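Local coordinates for Lin0012 protein (Listeria innocua, PDB 3K17) that probably uses ATP to phosphorylate phosphomevalonate in the mevalonate route to isopentenyl diphosphate, as a kinase of the GHMP family, at residues Y21-V24 / T29-L32; Q245-R250 / R278-E283; K298-S303 / N337-L342. All coordinates share one frame; numbering follows the deposited sequence.

Contact 1: Y21-V24 / T29-L32; sequences YAVV and TAIL
Val23 bridges from a 3-10 turn to the strand that follows it, and its side chain meets Ala30 over a short apolar patch. The CB lies 3.8 Å from Ala30 CB, already close enough to pack. Beyond it the chain forks: CG2 stands opposite the backbone N (chi1 71° places CG1, the other branch, between N and the carbonyl carbon) and comes within 3.5 Å of Ala30 CB. The same methyl lies 4.1 Å from Ala30 N, beside the strand backbone. CG1 stays farther, 4.4 Å from Ala30 CB, so CG2 carries the contact. A branched residue suits the turn because a methyl set directly on CB reaches the strand, while the small Ala30 lets it approach closely.

The turn is held by Val24 N bonding to Tyr21 O at 3.2 Å, and it belongs to the connection between the antiparallel strands 7-18 and 29-35 of the large mixed sheet, in a kinase fold assigned to the GHMP family. Strand 172-176 pairs with 29-35 and supplies Tyr175, which also touches Val23. Ala30 presents its methyl to the turn, whereas the CB of the preceding Thr29 points away from it; the hydroxyl of Thr29 is hydrogen-bonded to that of Thr176.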
loop_
_atom_site.group_PDB
_atom_site.type_symbol
_atom_site.label_atom_id
_atom_site.label_comp_id
_atom_site.label_asym_id
_atom_site.label_seq_id
_atom_site.Cartn_x
_atom_site.Cartn_y
_atom_site.Cartn_z
ATOM N N TYR A 21 19.835 7.033 -32.873
ATOM C CA TYR A 21 19.268 8.172 -32.162
ATOM C C TYR A 21 18.257 8.903 -33.023
ATOM O O TYR A 21 17.108 9.067 -32.623
ATOM C CB TYR A 21 20.372 9.118 -31.674
ATOM C CG TYR A 21 21.044 8.615 -30.411
ATOM C CD1 TYR A 21 20.406 8.719 -29.171
ATOM C CD2 TYR A 21 22.291 7.988 -30.458
ATOM C CE1 TYR A 21 20.988 8.210 -28.014
ATOM C CE2 TYR A 21 22.885 7.474 -29.304
ATOM C CZ TYR A 21 22.227 7.588 -28.086
ATOM O OH TYR A 21 22.799 7.072 -26.940
ATOM N N ALA A 22 18.672 9.316 -34.215
ATOM C CA ALA A 22 17.767 10.014 -35.118
ATOM C C ALA A 22 16.649 9.061 -35.532
ATOM O O ALA A 22 15.500 9.466 -35.733
ATOM C CB ALA A 22 18.528 10.496 -36.351
ATOM N N VAL A 23 16.994 7.785 -35.642
ATOM C CA VAL A 23 16.044 6.773 -36.061
ATOM C C VAL A 23 14.798 6.681 -35.176
ATOM O O VAL A 23 13.772 6.168 -35.616
ATOM C CB VAL A 23 16.729 5.381 -36.167
ATOM C CG1 VAL A 23 17.064 4.837 -34.780
ATOM C CG2 VAL A 23 15.840 4.428 -36.935
ATOM N N VAL A 24 14.865 7.187 -33.946
ATOM C CA VAL A 24 13.690 7.129 -33.080
ATOM C C VAL A 24 12.609 8.047 -33.642
ATOM O O VAL A 24 11.428 7.852 -33.387
ATOM C CB VAL A 24 14.010 7.551 -31.614
ATOM C CG1 VAL A 24 15.181 6.736 -31.082
ATOM C CG2 VAL A 24 14.320 9.037 -31.542
ATOM N N THR A 29 15.522 7.101 -41.103
ATOM C CA THR A 29 16.101 5.824 -41.483
ATOM C C THR A 29 17.450 5.456 -40.874
ATOM O O THR A 29 18.314 6.311 -40.655
ATOM C CB THR A 29 16.231 5.746 -43.027
ATOM O OG1 THR A 29 14.968 6.056 -43.626
ATOM C CG2 THR A 29 16.646 4.355 -43.462
ATOM N N ALA A 30 17.621 4.164 -40.617
ATOM C CA ALA A 30 18.872 3.645 -40.082
ATOM C C ALA A 30 19.254 2.393 -40.852
ATOM O O ALA A 30 18.401 1.738 -41.457
ATOM C CB ALA A 30 18.733 3.315 -38.590
ATOM N N ILE A 31 20.543 2.076 -40.831
ATOM C CA ILE A 31 21.060 0.889 -41.485
ATOM C C ILE A 31 21.401 -0.093 -40.357
ATOM O O ILE A 31 21.943 0.312 -39.337
ATOM C CB ILE A 31 22.362 1.185 -42.254
ATOM C CG1 ILE A 31 22.113 2.247 -43.334
ATOM C CG2 ILE A 31 22.909 -0.115 -42.861
ATOM C CD1 ILE A 31 21.105 1.827 -44.386
ATOM N N LEU A 32 21.065 -1.367 -40.532
ATOM C CA LEU A 32 21.391 -2.365 -39.515
ATOM C C LEU A 32 21.757 -3.676 -40.161
ATOM O O LEU A 32 21.353 -3.961 -41.289
ATOM C CB LEU A 32 20.209 -2.643 -38.576
ATOM C CG LEU A 32 19.591 -1.555 -37.700
ATOM C CD1 LEU A 32 18.265 -1.114 -38.308
ATOM C CD2 LEU A 32 19.360 -2.125 -36.284
#

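Contact 2: Q245-R250 / R278-E283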
loop_
_atom_site.group_PDB
_atom_site.type_symbol
_atom_site.label_atom_id
_atom_site.label_comp_id
_atom_site.label_asym_id
_atom_site.label_seq_id
_atom_site.Cartn_x
_atom_site.Cartn_y
_atom_site.Cartn_z
ATOM N N GLN A 245 17.852 19.429 -33.828
ATOM C CA GLN A 245 17.357 19.433 -35.197
ATOM C C GLN A 245 18.516 19.445 -36.190
ATOM O O GLN A 245 18.412 18.890 -37.284
ATOM C CB GLN A 245 16.438 20.638 -35.436
ATOM C CG GLN A 245 15.755 20.622 -36.796
ATOM C CD GLN A 245 14.986 19.331 -37.051
ATOM O OE1 GLN A 245 14.007 19.024 -36.363
ATOM N NE2 GLN A 245 15.432 18.566 -38.045
ATOM N N HIS A 246 19.619 20.078 -35.806
ATOM C CA HIS A 246 20.799 20.131 -36.666
ATOM C C HIS A 246 21.317 18.711 -36.804
ATOM O O HIS A 246 21.725 18.281 -37.884
ATOM C CB HIS A 246 21.888 21.007 -36.044
ATOM C CG HIS A 246 23.188 20.968 -36.787
ATOM N ND1 HIS A 246 23.317 21.414 -38.086
ATOM C CD2 HIS A 246 24.415 20.530 -36.416
ATOM C CE1 HIS A 246 24.566 21.253 -38.482
ATOM N NE2 HIS A 246 25.254 20.719 -37.489
ATOM N N PHE A 247 21.310 17.992 -35.686
ATOM C CA PHE A 247 21.749 16.604 -35.659
ATOM C C PHE A 247 20.908 15.789 -36.638
ATOM O O PHE A 247 21.442 15.117 -37.518
ATOM C CB PHE A 247 21.602 16.027 -34.247
ATOM C CG PHE A 247 21.684 14.526 -34.194
ATOM C CD1 PHE A 247 22.832 13.861 -34.608
ATOM C CD2 PHE A 247 20.601 13.776 -33.746
ATOM C CE1 PHE A 247 22.897 12.466 -34.582
ATOM C CE2 PHE A 247 20.659 12.384 -33.715
ATOM C CZ PHE A 247 21.806 11.728 -34.133
ATOM N N LEU A 248 19.589 15.865 -36.483
ATOM C CA LEU A 248 18.672 15.132 -37.352
ATOM C C LEU A 248 18.888 15.458 -38.826
ATOM O O LEU A 248 19.097 14.565 -39.646
ATOM C CB LEU A 248 17.219 15.445 -36.979
ATOM C CG LEU A 248 16.693 14.959 -35.624
ATOM C CD1 LEU A 248 15.228 15.367 -35.488
ATOM C CD2 LEU A 248 16.837 13.442 -35.515
ATOM N N THR A 249 18.820 16.742 -39.158
ATOM C CA THR A 249 19.000 17.195 -40.537
ATOM C C THR A 249 20.294 16.641 -41.104
ATOM O O THR A 249 20.332 16.094 -42.208
ATOM C CB THR A 249 19.056 18.729 -40.606
ATOM O OG1 THR A 249 17.838 19.268 -40.076
ATOM C CG2 THR A 249 19.250 19.196 -42.055
ATOM N N ARG A 250 21.358 16.799 -40.329
ATOM C CA ARG A 250 22.673 16.319 -40.719
ATOM C C ARG A 250 22.620 14.795 -40.898
ATOM O O ARG A 250 23.167 14.244 -41.855
ATOM C CB ARG A 250 23.682 16.692 -39.633
ATOM C CG ARG A 250 25.122 16.500 -40.038
ATOM C CD ARG A 250 25.633 17.670 -40.866
ATOM N NE ARG A 250 26.809 17.268 -41.625
ATOM C CZ ARG A 250 26.757 16.474 -42.686
ATOM N NH1 ARG A 250 25.590 16.012 -43.110
ATOM N NH2 ARG A 250 27.870 16.127 -43.313
ATOM N N ARG A 278 29.849 9.233 -37.397
ATOM C CA ARG A 278 30.587 9.203 -36.142
ATOM C C ARG A 278 30.711 10.609 -35.578
ATOM O O ARG A 278 30.517 10.828 -34.387
ATOM C CB ARG A 278 31.996 8.633 -36.347
ATOM C CG ARG A 278 32.851 8.694 -35.080
ATOM C CD ARG A 278 34.308 8.336 -35.321
ATOM N NE ARG A 278 35.064 8.415 -34.073
ATOM C CZ ARG A 278 36.391 8.394 -33.983
ATOM N NH1 ARG A 278 37.140 8.294 -35.073
ATOM N NH2 ARG A 278 36.974 8.485 -32.795
ATOM N N ARG A 279 31.031 11.558 -36.451
ATOM C CA ARG A 279 31.212 12.945 -36.050
ATOM C C ARG A 279 29.977 13.588 -35.439
ATOM O O ARG A 279 30.057 14.180 -34.361
ATOM C CB ARG A 279 31.689 13.781 -37.243
ATOM C CG ARG A 279 33.002 13.300 -37.869
ATOM C CD ARG A 279 34.107 13.177 -36.829
ATOM N NE ARG A 279 35.425 12.933 -37.418
ATOM C CZ ARG A 279 35.789 11.816 -38.044
ATOM N NH1 ARG A 279 34.938 10.807 -38.180
ATOM N NH2 ARG A 279 37.020 11.703 -38.526
ATOM N N ILE A 280 28.833 13.476 -36.110
ATOM C CA ILE A 280 27.617 14.089 -35.583
ATOM C C ILE A 280 27.178 13.448 -34.269
ATOM O O ILE A 280 26.540 14.093 -33.444
ATOM C CB ILE A 280 26.453 14.030 -36.602
ATOM C CG1 ILE A 280 25.991 12.588 -36.809
ATOM C CG2 ILE A 280 26.906 14.626 -37.933
ATOM C CD1 ILE A 280 24.785 12.475 -37.717
ATOM N N LEU A 281 27.520 12.178 -34.076
ATOM C CA LEU A 281 27.163 11.494 -32.837
ATOM C C LEU A 281 28.085 12.006 -31.737
ATOM O O LEU A 281 27.682 12.119 -30.580
ATOM C CB LEU A 281 27.293 9.973 -33.001
ATOM C CG LEU A 281 26.148 9.304 -33.780
ATOM C CD1 LEU A 281 26.481 7.856 -34.085
ATOM C CD2 LEU A 281 24.866 9.400 -32.973
ATOM N N GLN A 282 29.322 12.326 -32.107
ATOM C CA GLN A 282 30.288 12.863 -31.154
ATOM C C GLN A 282 29.780 14.237 -30.734
ATOM O O GLN A 282 29.813 14.592 -29.558
ATOM C CB GLN A 282 31.670 13.027 -31.800
ATOM C CG GLN A 282 32.358 11.741 -32.232
ATOM C CD GLN A 282 33.748 11.995 -32.800
ATOM O OE1 GLN A 282 33.913 12.742 -33.765
ATOM N NE2 GLN A 282 34.752 11.375 -32.199
ATOM N N GLU A 283 29.311 15.001 -31.716
ATOM C CA GLU A 283 28.790 16.342 -31.482
ATOM C C GLU A 283 27.583 16.287 -30.555
ATOM O O GLU A 283 27.498 17.032 -29.577
ATOM C CB GLU A 283 28.379 16.982 -32.809
ATOM C CG GLU A 283 29.470 16.985 -33.863
ATOM C CD GLU A 283 30.612 17.923 -33.527
ATOM O OE1 GLU A 283 31.654 17.861 -34.218
ATOM O OE2 GLU A 283 30.464 18.728 -32.581
#
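Two helix segments, 245-250 and 278-283, run almost exactly antiparallel, at 171°, with their axes 10.3 Å apart and Phe247 and Ile280 nearest each other along the backbones. Ile280 is the centre of the interface, and its two branches serve different partners. The longer branch goes to Phe247: CD1 comes to 3.7 Å from ring atom CE1, and the isoleucine side chain crosses that of the phenylalanine at about a right angle. The shorter branch goes to Arg250, whose CG lies 3.3 Å from Ile280 CG2, a tight methyl-to-methylene contact. With chi1 at 68°, Ile280 CG1 sits between N and the carbonyl carbon, and this rotation sends one branch to each neighbour.

Phe247 reaches across because its CG is opposite the backbone N, chi1 165°, which carries the ring toward the second helix. There CE1 also meets Leu281 CD2 at 4.0 Å, so this one atom meets two successive residues, both approaching the ring obliquely. A large flat apolar residue fits this buried place between helices. Arg250 suits the border: its aliphatic stem packs on Ile280, while the guanidinium group beyond forms salt bridges with Glu276 on the partner helix and Glu253 on its own. Bending at chi2 turns the chain after the packing atoms.

No hydrogen bond joins the segments, so apolar packing holds them at this level, with ionic pairing at its margin. The arrangement is that of an antiparallel helical hairpin, formed here by consecutive helices 241-264 and 267-288 in the C-terminal half of this GHMP-type kinase.

Contact 3: K298-S303 / N337-L342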
loop_
_atom_site.group_PDB
_atom_site.type_symbol
_atom_site.label_atom_id
_atom_site.label_comp_id
_atom_site.label_asym_id
_atom_site.label_seq_id
_atom_site.Cartn_x
_atom_site.Cartn_y
_atom_site.Cartn_z
ATOM N N LYS A 298 36.328 5.534 -28.762
ATOM C CA LYS A 298 37.111 6.497 -29.526
ATOM C C LYS A 298 38.328 5.787 -30.109
ATOM O O LYS A 298 38.621 5.906 -31.300
ATOM C CB LYS A 298 37.580 7.650 -28.631
ATOM C CG LYS A 298 38.461 8.669 -29.361
ATOM C CD LYS A 298 38.954 9.758 -28.422
ATOM C CE LYS A 298 39.574 10.919 -29.195
ATOM N NZ LYS A 298 40.718 10.501 -30.055
ATOM N N GLU A 299 39.039 5.049 -29.260
ATOM C CA GLU A 299 40.217 4.315 -29.708
ATOM C C GLU A 299 39.825 3.282 -30.750
ATOM O O GLU A 299 40.555 3.041 -31.705
ATOM C CB GLU A 299 40.896 3.616 -28.527
ATOM C CG GLU A 299 41.474 4.567 -27.504
ATOM C CD GLU A 299 42.393 5.590 -28.141
ATOM O OE1 GLU A 299 43.326 5.177 -28.864
ATOM O OE2 GLU A 299 42.182 6.802 -27.922
ATOM N N LEU A 300 38.663 2.670 -30.565
ATOM C CA LEU A 300 38.194 1.669 -31.504
ATOM C C LEU A 300 37.996 2.285 -32.892
ATOM O O LEU A 300 38.498 1.765 -33.890
ATOM C CB LEU A 300 36.890 1.052 -30.984
ATOM C CG LEU A 300 36.204 -0.030 -31.822
ATOM C CD1 LEU A 300 35.328 -0.892 -30.922
ATOM C CD2 LEU A 300 35.380 0.615 -32.926
ATOM N N ALA A 301 37.283 3.405 -32.950
ATOM C CA ALA A 301 37.019 4.074 -34.219
ATOM C C ALA A 301 38.272 4.722 -34.805
ATOM O O ALA A 301 38.486 4.680 -36.014
ATOM C CB ALA A 301 35.917 5.119 -34.048
ATOM N N ASP A 302 39.097 5.326 -33.957
ATOM C CA ASP A 302 40.318 5.952 -34.454
ATOM C C ASP A 302 41.208 4.941 -35.154
ATOM O O ASP A 302 41.709 5.193 -36.250
ATOM C CB ASP A 302 41.095 6.614 -33.321
ATOM C CG ASP A 302 40.464 7.909 -32.873
ATOM O OD1 ASP A 302 39.679 8.479 -33.659
ATOM O OD2 ASP A 302 40.760 8.365 -31.749
ATOM N N SER A 303 41.400 3.787 -34.524
ATOM C CA SER A 303 42.235 2.754 -35.114
ATOM C C SER A 303 41.640 2.272 -36.437
ATOM O O SER A 303 42.371 1.939 -37.373
ATOM C CB SER A 303 42.403 1.590 -34.133
ATOM O OG SER A 303 41.156 1.202 -33.583
ATOM N N ASN A 337 43.859 -6.686 -34.152
ATOM C CA ASN A 337 44.995 -6.861 -33.251
ATOM C C ASN A 337 45.167 -5.618 -32.379
ATOM O O ASN A 337 45.451 -5.724 -31.185
ATOM C CB ASN A 337 46.277 -7.137 -34.049
ATOM C CG ASN A 337 47.509 -7.251 -33.157
ATOM O OD1 ASN A 337 48.175 -6.257 -32.872
ATOM N ND2 ASN A 337 47.805 -8.467 -32.701
ATOM N N GLU A 338 44.993 -4.442 -32.975
ATOM C CA GLU A 338 45.106 -3.192 -32.231
ATOM C C GLU A 338 43.992 -3.097 -31.188
ATOM O O GLU A 338 44.228 -2.674 -30.052
ATOM C CB GLU A 338 45.029 -2.000 -33.181
ATOM C CG GLU A 338 46.269 -1.834 -34.039
ATOM C CD GLU A 338 47.537 -1.786 -33.201
ATOM O OE1 GLU A 338 47.610 -0.947 -32.277
ATOM O OE2 GLU A 338 48.457 -2.590 -33.464
ATOM N N TRP A 339 42.780 -3.494 -31.576
ATOM C CA TRP A 339 41.646 -3.463 -30.655
ATOM C C TRP A 339 41.916 -4.357 -29.443
ATOM O O TRP A 339 41.716 -3.947 -28.304
ATOM C CB TRP A 339 40.363 -3.975 -31.328
ATOM C CG TRP A 339 39.702 -3.044 -32.308
ATOM C CD1 TRP A 339 40.047 -1.753 -32.593
ATOM C CD2 TRP A 339 38.536 -3.331 -33.099
ATOM N NE1 TRP A 339 39.166 -1.217 -33.506
ATOM C CE2 TRP A 339 38.231 -2.164 -33.833
ATOM C CE3 TRP A 339 37.723 -4.462 -33.253
ATOM C CZ2 TRP A 339 37.144 -2.095 -34.707
ATOM C CZ3 TRP A 339 36.640 -4.392 -34.125
ATOM C CH2 TRP A 339 36.364 -3.215 -34.840
ATOM N N GLU A 340 42.365 -5.581 -29.702
ATOM C CA GLU A 340 42.605 -6.549 -28.641
ATOM C C GLU A 340 43.642 -6.137 -27.608
ATOM O O GLU A 340 43.527 -6.502 -26.438
ATOM C CB GLU A 340 42.973 -7.907 -29.235
ATOM C CG GLU A 340 41.888 -8.496 -30.108
ATOM C CD GLU A 340 42.244 -9.872 -30.624
ATOM O OE1 GLU A 340 43.382 -10.058 -31.102
ATOM O OE2 GLU A 340 41.381 -10.768 -30.561
ATOM N N LYS A 341 44.654 -5.386 -28.029
ATOM C CA LYS A 341 45.668 -4.937 -27.087
ATOM C C LYS A 341 45.056 -3.877 -26.181
ATOM O O LYS A 341 45.601 -3.549 -25.124
ATOM C CB LYS A 341 46.874 -4.354 -27.827
ATOM C CG LYS A 341 47.646 -5.365 -28.654
ATOM C CD LYS A 341 48.854 -4.714 -29.331
ATOM C CE LYS A 341 48.433 -3.559 -30.240
ATOM N NZ LYS A 341 49.582 -2.953 -30.984
ATOM N N LEU A 342 43.914 -3.343 -26.599
ATOM C CA LEU A 342 43.233 -2.321 -25.818
ATOM C C LEU A 342 42.198 -2.934 -24.873
ATOM O O LEU A 342 41.560 -2.222 -24.097
ATOM C CB LEU A 342 42.560 -1.314 -26.756
ATOM C CG LEU A 342 43.517 -0.533 -27.666
ATOM C CD1 LEU A 342 42.727 0.317 -28.668
ATOM C CD2 LEU A 342 44.422 0.354 -26.811
#
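Trp339 joins the two segments through both its indole N-H and its ring face, and the polar part centres on Leu300 O. Trp339 NE1 donates to this carbonyl oxygen over 3.1 Å, with an N-H...O angle of 150°. The donor approaches well to the side of the C=O direction, 113° at the oxygen, and the acceptor lies somewhat out of the indole plane. Ser303 OG stands at the edge of the ring, near its plane, 3.1 Å from Trp339 NE1. The short side chain of serine suits this position: with chi1 at 48°, its hydroxyl folds back over its own helix toward the carbonyls of Glu299 and Leu300, where either may accept its proton.

Apolar contact comes from Leu300, whose CG lies over one face of the indole, 3.6 Å from Trp339 CE2, offset toward the rim. Its CD2 methyl extends the contact to the six-membered ring, 3.7 Å from CZ2. The leucine therefore offers a backbone acceptor to the N-H and a branched side chain to the face. Ile344 touches both Leu300 and Trp339 from the following loop. Nearer the surface, Leu342 CD1 packs 3.8 Å from Glu299 CB.

Two lysines pair with acids of their own segments. Lys298 NZ bridges to Asp302 OD2 one turn along the helix at 2.7 Å. Lys341 likewise pairs with Glu338.

Because indole combines a broad apolar surface with a single N-H donor, tryptophan can be buried between helices 295-306 and 329-341 with that donor satisfied. The bond to a backbone carbonyl should limit how far the ring can slide across Leu300, giving direction to packing that apolar contact alone would leave less specific.

From the N terminus, contact 1 closes a short loop between strands 7-18 and 29-35. Contact 2 closes the turn between helices 241-264 and 267-288 much later, and contact 3 spans helix 295-306, strands 310-313 and 321-326, and helix 329-341. The three follow in series, neither nested nor crossed. Contacts 1 and 2 touch directly: Ala22 CB lies 3.5 Å from Leu248 CD2, so the turn after the first strand rests on helix 241-264. Contacts 2 and 3 meet through the salt bridge Arg278 NH2 to Asp302 OD1, 2.8 Å. Contacts 1 and 3, about 14 Å apart at their nearest atoms, are related through contact 2, linking the large sheet to the C-terminal helices.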